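Long-range contacts in putative Lipoprotein (Clostridium perfringens, PDB 5J7R), which is of unknown function but, as a putative lipoprotein carrying a sporulation and spore germination (GerMN-type) domain, may act at the cell envelope during sporulation or germination: residues P78-L83 with S98-V103; T108-T113 with G143-I148. All coordinates share one frame; numbering follows the deposited sequence.

Contact 1: P78-L83 with S98-V103; sequences PKDTKL and SKEAIV
T81 faces E100 and K82 faces S98 where the loop entering strand 83-89 runs beside the loop leaving strand 92-97, a type I turn from P78 to T81 meeting a short 3-10 turn at 99-101. The two strands are antiparallel neighbours, and just beyond their ends a serine hydroxyl and one weak backbone bond join the chains: K82 N donates to S98 OG at 3.1 Å, while S98 N returns the weak bond to K82 O. S98 OG lies between its own backbone N and carbonyl carbon (chi1 61°), where it accepts from K82 N and also donates to E100 OE2 at 2.8 Å, on the lone pair turned away from the other carboxylate oxygen. E100, bent at chi2, folds back over its own turn to receive that bond. Its CB and CG pack against the D80 carboxylate, with D80 OD1 3.5 Å from E100 CB; the two side chains cross at about a right angle. T81 and A101 are both buried, T81 CG2 resting 3.9 Å from A101 CB, and I64 of helix 51-65 touches T81 as well. T81 OG1 donates to P78 O at 2.8 Å, a carbonyl that T81 N also grips from the same face. P78 closes the far end, its CG 3.4 Å from E100 O and in apolar contact with V103 CG1. One serine hydroxyl thus links a backbone N-H to a carboxylate, while D80 OD2 and E100 OE1 stay 5.3 Å apart, like charges whose repulsion may disfavour closer approach.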
ATOM      1  N   PRO A  78      19.895  -1.710  17.075  1.00 60.79           N
ATOM      2  CA  PRO A  78      19.500  -1.962  18.468  1.00 66.37           C
ATOM      3  C   PRO A  78      17.978  -2.052  18.622  1.00 68.92           C
ATOM      4  O   PRO A  78      17.244  -1.334  17.938  1.00 71.57           O
ATOM      5  CB  PRO A  78      20.041  -0.743  19.207  1.00 65.18           C
ATOM      6  CG  PRO A  78      21.225  -0.339  18.409  1.00 63.46           C
ATOM      7  CD  PRO A  78      20.826  -0.573  16.983  1.00 61.65           C
ATOM      8  N   LYS A  79      17.520  -2.923  19.515  1.00 75.49           N
ATOM      9  CA  LYS A  79      16.088  -3.134  19.727  1.00 80.71           C
ATOM     10  C   LYS A  79      15.352  -1.887  20.231  1.00 78.17           C
ATOM     11  O   LYS A  79      14.200  -1.655  19.860  1.00 73.70           O
ATOM     12  CB  LYS A  79      15.848  -4.351  20.621  1.00 91.43           C
ATOM     13  CG  LYS A  79      14.359  -4.710  20.707  1.00101.84           C
ATOM     14  CD  LYS A  79      14.123  -6.219  20.748  1.00107.97           C
ATOM     15  CE  LYS A  79      12.698  -6.587  21.085  1.00114.00           C
ATOM     16  NZ  LYS A  79      12.516  -8.056  21.242  1.00118.28           N
ATOM     17  N   ASP A  80      16.029  -1.090  21.060  1.00 77.35           N
ATOM     18  CA  ASP A  80      15.435   0.145  21.599  1.00 76.80           C
ATOM     19  C   ASP A  80      15.389   1.307  20.579  1.00 72.14           C
ATOM     20  O   ASP A  80      14.843   2.369  20.887  1.00 70.06           O
ATOM     21  CB  ASP A  80      16.096   0.586  22.926  1.00 81.20           C
ATOM     22  CG  ASP A  80      17.600   0.801  22.814  1.00 81.66           C
ATOM     23  OD1 ASP A  80      18.188   0.565  21.739  1.00 79.92           O
ATOM     24  OD2 ASP A  80      18.201   1.190  23.840  1.00 89.46           O
ATOM     25  N   THR A  81      15.952   1.101  19.382  1.00 63.81           N
ATOM     26  CA  THR A  81      15.927   2.120  18.323  1.00 65.66           C
ATOM     27  C   THR A  81      14.487   2.445  17.977  1.00 64.29           C
ATOM     28  O   THR A  81      13.616   1.578  18.002  1.00 67.88           O
ATOM     29  CB  THR A  81      16.633   1.643  17.026  1.00 64.14           C
ATOM     30  OG1 THR A  81      17.991   1.287  17.322  1.00 70.64           O
ATOM     31  CG2 THR A  81      16.626   2.727  15.945  1.00 58.86           C
ATOM     32  N   LYS A  82      14.243   3.699  17.644  1.00 66.34           N
ATOM     33  CA  LYS A  82      12.916   4.146  17.310  1.00 69.57           C
ATOM     34  C   LYS A  82      12.943   4.902  16.010  1.00 64.01           C
ATOM     35  O   LYS A  82      13.832   5.712  15.788  1.00 59.05           O
ATOM     36  CB  LYS A  82      12.408   5.069  18.403  1.00 78.57           C
ATOM     37  CG  LYS A  82      12.285   4.381  19.774  1.00 88.35           C
ATOM     38  CD  LYS A  82      11.746   5.346  20.813  1.00 98.43           C
ATOM     39  CE  LYS A  82      11.912   4.852  22.237  1.00104.88           C
ATOM     40  NZ  LYS A  82      11.222   5.724  23.228  1.00110.08           N
ATOM     41  N   LEU A  83      11.964   4.630  15.157  1.00 61.50           N
ATOM     42  CA  LEU A  83      11.858   5.318  13.883  1.00 60.08           C
ATOM     43  C   LEU A  83      11.112   6.644  14.116  1.00 60.92           C
ATOM     44  O   LEU A  83       9.927   6.645  14.427  1.00 63.75           O
ATOM     45  CB  LEU A  83      11.118   4.440  12.874  1.00 55.77           C
ATOM     46  CG  LEU A  83      10.930   5.017  11.474  1.00 54.39           C
ATOM     47  CD1 LEU A  83      12.251   5.337  10.813  1.00 52.73           C
ATOM     48  CD2 LEU A  83      10.166   4.032  10.636  1.00 54.45           C
ATOM     49  N   SER A  98      16.313   7.466  16.017  1.00 60.60           N
ATOM     50  CA  SER A  98      16.585   8.095  17.307  1.00 65.09           C
ATOM     51  C   SER A  98      18.055   7.879  17.672  1.00 68.33           C
ATOM     52  O   SER A  98      18.779   7.143  16.985  1.00 68.22           O
ATOM     53  CB  SER A  98      15.693   7.497  18.393  1.00 67.32           C
ATOM     54  OG  SER A  98      15.930   6.107  18.544  1.00 68.38           O
ATOM     55  N   LYS A  99      18.486   8.514  18.759  1.00 73.46           N
ATOM     56  CA  LYS A  99      19.868   8.411  19.264  1.00 76.85           C
ATOM     57  C   LYS A  99      20.306   6.962  19.600  1.00 73.94           C
ATOM     58  O   LYS A  99      21.489   6.635  19.512  1.00 76.29           O
ATOM     59  CB  LYS A  99      20.008   9.305  20.504  1.00 85.85           C
ATOM     60  CG  LYS A  99      21.360   9.334  21.193  1.00 96.77           C
ATOM     61  CD  LYS A  99      21.276  10.137  22.491  1.00107.60           C
ATOM     62  CE  LYS A  99      22.610  10.332  23.199  1.00112.75           C
ATOM     63  NZ  LYS A  99      22.522  11.359  24.283  1.00119.86           N
ATOM     64  N   GLU A 100      19.355   6.102  19.974  1.00 72.34           N
ATOM     65  CA  GLU A 100      19.656   4.697  20.324  1.00 70.39           C
ATOM     66  C   GLU A 100      20.318   3.910  19.187  1.00 65.08           C
ATOM     67  O   GLU A 100      20.968   2.910  19.439  1.00 69.12           O
ATOM     68  CB  GLU A 100      18.402   3.945  20.803  1.00 70.60           C
ATOM     69  CG  GLU A 100      17.850   4.364  22.166  1.00 77.88           C
ATOM     70  CD  GLU A 100      17.252   5.763  22.211  1.00 79.49           C
ATOM     71  OE1 GLU A 100      17.188   6.322  23.317  1.00 88.20           O
ATOM     72  OE2 GLU A 100      16.858   6.310  21.151  1.00 81.39           O
ATOM     73  N   ALA A 101      20.152   4.367  17.951  1.00 62.71           N
ATOM     74  CA  ALA A 101      20.750   3.693  16.792  1.00 63.02           C
ATOM     75  C   ALA A 101      22.269   3.820  16.744  1.00 63.99           C
ATOM     76  O   ALA A 101      22.933   3.006  16.112  1.00 59.89           O
ATOM     77  CB  ALA A 101      20.150   4.228  15.499  1.00 61.64           C
ATOM     78  N   ILE A 102      22.806   4.850  17.402  1.00 71.33           N
ATOM     79  CA  ILE A 102      24.250   5.088  17.431  1.00 75.61           C
ATOM     80  C   ILE A 102      24.870   4.310  18.589  1.00 79.52           C
ATOM     81  O   ILE A 102      24.626   4.624  19.754  1.00 84.05           O
ATOM     82  CB  ILE A 102      24.586   6.595  17.555  1.00 75.79           C
ATOM     83  CG1 ILE A 102      23.991   7.369  16.368  1.00 74.33           C
ATOM     84  CG2 ILE A 102      26.100   6.806  17.610  1.00 77.48           C
ATOM     85  CD1 ILE A 102      24.200   8.873  16.428  1.00 78.93           C
ATOM     86  N   VAL A 103      25.656   3.287  18.249  1.00 81.65           N
ATOM     87  CA  VAL A 103      26.354   2.437  19.225  1.00 84.73           C
ATOM     88  C   VAL A 103      27.704   2.041  18.645  1.00 86.77           C
ATOM     89  O   VAL A 103      27.974   2.284  17.469  1.00 81.69           O
ATOM     90  CB  VAL A 103      25.559   1.153  19.580  1.00 85.62           C
ATOM     91  CG1 VAL A 103      24.273   1.501  20.318  1.00 88.11           C
ATOM     92  CG2 VAL A 103      25.256   0.319  18.338  1.00 84.09           C
TER

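Contact 2: T108-T113 with G143-I148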
ATOM      1  N   THR A 108      32.670  -4.974  10.339  1.00 73.60           N
ATOM      2  CA  THR A 108      31.944  -6.042   9.644  1.00 78.04           C
ATOM      3  C   THR A 108      30.457  -6.006  10.016  1.00 75.30           C
ATOM      4  O   THR A 108      29.608  -6.211   9.152  1.00 80.88           O
ATOM      5  CB  THR A 108      32.568  -7.445   9.862  1.00 80.57           C
ATOM      6  OG1 THR A 108      32.611  -7.736  11.262  1.00 82.73           O
ATOM      7  CG2 THR A 108      33.980  -7.477   9.277  1.00 83.51           C
ATOM      8  N   LYS A 109      30.144  -5.721  11.281  1.00 72.45           N
ATOM      9  CA  LYS A 109      28.751  -5.652  11.738  1.00 69.32           C
ATOM     10  C   LYS A 109      28.075  -4.405  11.158  1.00 67.41           C
ATOM     11  O   LYS A 109      26.944  -4.478  10.658  1.00 64.93           O
ATOM     12  CB  LYS A 109      28.689  -5.637  13.272  1.00 69.15           C
ATOM     13  CG  LYS A 109      27.328  -5.639  13.913  1.00 73.63           C
ATOM     14  CD  LYS A 109      26.634  -6.987  13.798  1.00 78.98           C
ATOM     15  CE  LYS A 109      25.133  -6.864  14.182  1.00 80.47           C
ATOM     16  NZ  LYS A 109      24.401  -8.137  14.465  1.00 85.74           N
ATOM     17  N   GLU A 110      28.773  -3.270  11.205  1.00 68.06           N
ATOM     18  CA  GLU A 110      28.229  -2.018  10.682  1.00 70.14           C
ATOM     19  C   GLU A 110      27.981  -2.115   9.180  1.00 69.42           C
ATOM     20  O   GLU A 110      26.996  -1.573   8.682  1.00 66.67           O
ATOM     21  CB  GLU A 110      29.141  -0.825  10.987  1.00 71.58           C
ATOM     22  CG  GLU A 110      28.564   0.510  10.507  1.00 74.33           C
ATOM     23  CD  GLU A 110      29.410   1.724  10.854  1.00 74.99           C
ATOM     24  OE1 GLU A 110      30.622   1.553  11.007  1.00 77.47           O
ATOM     25  OE2 GLU A 110      28.864   2.856  10.940  1.00 77.40           O
ATOM     26  N   GLN A 111      28.861  -2.802   8.461  1.00 71.74           N
ATOM     27  CA  GLN A 111      28.683  -2.945   7.017  1.00 70.10           C
ATOM     28  C   GLN A 111      27.446  -3.795   6.711  1.00 65.26           C
ATOM     29  O   GLN A 111      26.743  -3.534   5.739  1.00 65.80           O
ATOM     30  CB  GLN A 111      29.925  -3.534   6.350  1.00 71.45           C
ATOM     31  CG  GLN A 111      29.791  -3.633   4.838  1.00 73.14           C
ATOM     32  CD  GLN A 111      31.051  -4.097   4.143  1.00 77.02           C
ATOM     33  OE1 GLN A 111      32.133  -4.121   4.728  1.00 76.66           O
ATOM     34  NE2 GLN A 111      30.916  -4.457   2.872  1.00 80.12           N
ATOM     35  N   ALA A 112      27.186  -4.803   7.540  1.00 65.08           N
ATOM     36  CA  ALA A 112      26.020  -5.673   7.352  1.00 64.19           C
ATOM     37  C   ALA A 112      24.745  -4.875   7.605  1.00 60.26           C
ATOM     38  O   ALA A 112      23.748  -5.050   6.911  1.00 64.68           O
ATOM     39  CB  ALA A 112      26.091  -6.874   8.277  1.00 65.00           C
ATOM     40  N   THR A 113      24.791  -3.990   8.598  1.00 59.67           N
ATOM     41  CA  THR A 113      23.659  -3.140   8.930  1.00 55.97           C
ATOM     42  C   THR A 113      23.285  -2.248   7.756  1.00 55.94           C
ATOM     43  O   THR A 113      22.126  -2.221   7.342  1.00 55.54           O
ATOM     44  CB  THR A 113      23.961  -2.261  10.154  1.00 59.32           C
ATOM     45  OG1 THR A 113      24.069  -3.091  11.312  1.00 56.77           O
ATOM     46  CG2 THR A 113      22.851  -1.230  10.387  1.00 60.37           C
ATOM     47  N   GLY A 143      28.038   3.287  13.649  1.00 78.76           N
ATOM     48  CA  GLY A 143      28.974   2.420  14.357  1.00 80.80           C
ATOM     49  C   GLY A 143      30.355   2.973  14.572  1.00 82.39           C
ATOM     50  O   GLY A 143      31.021   2.565  15.503  1.00 81.75           O
ATOM     51  N   GLY A 144      30.786   3.875  13.691  1.00 84.80           N
ATOM     52  CA  GLY A 144      32.099   4.489  13.773  1.00 84.31           C
ATOM     53  C   GLY A 144      32.972   4.194  12.555  1.00 85.99           C
ATOM     54  O   GLY A 144      33.893   4.957  12.251  1.00 91.95           O
ATOM     55  N   ASN A 145      32.670   3.117  11.831  1.00 83.59           N
ATOM     56  CA  ASN A 145      33.499   2.724  10.667  1.00 86.57           C
ATOM     57  C   ASN A 145      33.026   3.151   9.273  1.00 86.67           C
ATOM     58  O   ASN A 145      33.727   2.913   8.291  1.00 91.04           O
ATOM     59  CB  ASN A 145      33.657   1.202  10.644  1.00 86.16           C
ATOM     60  CG  ASN A 145      34.080   0.625  11.996  1.00 88.94           C
ATOM     61  OD1 ASN A 145      35.221   0.800  12.388  1.00 93.33           O
ATOM     62  ND2 ASN A 145      33.194  -0.125  12.679  1.00 86.93           N
ATOM     63  N   PHE A 146      31.843   3.740   9.168  1.00 81.09           N
ATOM     64  CA  PHE A 146      31.305   4.159   7.876  1.00 79.97           C
ATOM     65  C   PHE A 146      30.729   5.560   7.902  1.00 80.35           C
ATOM     66  O   PHE A 146      30.028   5.941   8.834  1.00 73.99           O
ATOM     67  CB  PHE A 146      30.267   3.154   7.366  1.00 78.31           C
ATOM     68  CG  PHE A 146      30.865   1.868   6.886  1.00 80.35           C
ATOM     69  CD1 PHE A 146      31.101   0.823   7.763  1.00 81.26           C
ATOM     70  CD2 PHE A 146      31.205   1.706   5.544  1.00 82.25           C
ATOM     71  CE1 PHE A 146      31.664  -0.359   7.320  1.00 83.84           C
ATOM     72  CE2 PHE A 146      31.767   0.527   5.094  1.00 85.25           C
ATOM     73  CZ  PHE A 146      31.999  -0.509   5.985  1.00 86.36           C
ATOM     74  N   ASP A 147      31.036   6.310   6.845  1.00 85.32           N
ATOM     75  CA  ASP A 147      30.583   7.682   6.688  1.00 85.24           C
ATOM     76  C   ASP A 147      29.190   7.717   6.056  1.00 80.00           C
ATOM     77  O   ASP A 147      29.019   7.342   4.892  1.00 83.11           O
ATOM     78  CB  ASP A 147      31.584   8.458   5.818  1.00 91.06           C
ATOM     79  CG  ASP A 147      31.268   9.949   5.724  1.00 95.10           C
ATOM     80  OD1 ASP A 147      30.352  10.427   6.427  1.00 93.94           O
ATOM     81  OD2 ASP A 147      31.961  10.651   4.954  1.00105.51           O
ATOM     82  N   ILE A 148      28.203   8.149   6.841  1.00 75.70           N
ATOM     83  CA  ILE A 148      26.801   8.268   6.370  1.00 71.25           C
ATOM     84  C   ILE A 148      26.357   9.738   6.408  1.00 71.74           C
ATOM     85  O   ILE A 148      25.212  10.059   6.710  1.00 68.40           O
ATOM     86  CB  ILE A 148      25.813   7.356   7.133  1.00 66.39           C
ATOM     87  CG1 ILE A 148      25.813   7.650   8.625  1.00 64.73           C
ATOM     88  CG2 ILE A 148      26.205   5.899   6.913  1.00 65.85           C
ATOM     89  CD1 ILE A 148      24.643   7.004   9.330  1.00 62.24           C
TER
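E110 reaches from helix 107-121 into the bend at G143-F146, and almost everything joining the two segments passes through this side chain and its neighbour Q111. E110 is extended, CG anti to the backbone N (chi1 -177°), and carries its carboxylate among the backbone N-H groups of the loop. OE1 accepts from N145 N at 2.7 Å, using the lone pair on the side of the other oxygen. OE2 accepts from G143 N at 2.9 Å, the donor standing well above the carboxylate plane, 71° out of it. F146 slides past E110 in the opposite direction, and its ring, almost perpendicular to the carboxylate, turns an edge to E110 OE1, which lies 3.4 Å from F146 CD1. Q111 follows, passing the CE1-CZ end of the ring at an oblique angle with its CB nearest, 3.7 Å from F146 CZ, and its NE2 bonded to E115. Two successive helix residues therefore meet the ring, E110 at CD1 and Q111 at CE1 and CZ, and L114 of the same helix and I157 pack on it too. The helix has other ties here: K109 NZ bonds to P75 O and forms a salt bridge with D32 of the second subunit. A buried carboxylate is held by main-chain N-H groups, each oxygen accepting one of them. Such neutral donors, together with the positive rim of an aromatic ring, would be expected to stabilise a negative charge on E110, while fixing the shape of the loop against the helix.

How the contacts relate
Read from the N terminus, the chain passes helix 51-65 and reaches contact 1, whose loop consists almost wholly of the hairpin of strands 83-89 and 92-97; 98-103 closes it just beyond the second strand. Contact 2 opens only afterwards, on helix 107-121, and its larger loop takes in the remainder of that helix and strand 129-134 before 143-148 comes back to the helix. The two loops stand in series, neither nesting nor crossing. The centres of contacts 1 and 2 lie about 14 Å apart; their nearest atoms approach to about 3 Å, though the contacts do not touch. Contact 1 ties together the connections flanking the hairpin, whereas contact 2 fastens the loop after strand 129-134 to helix 107-121.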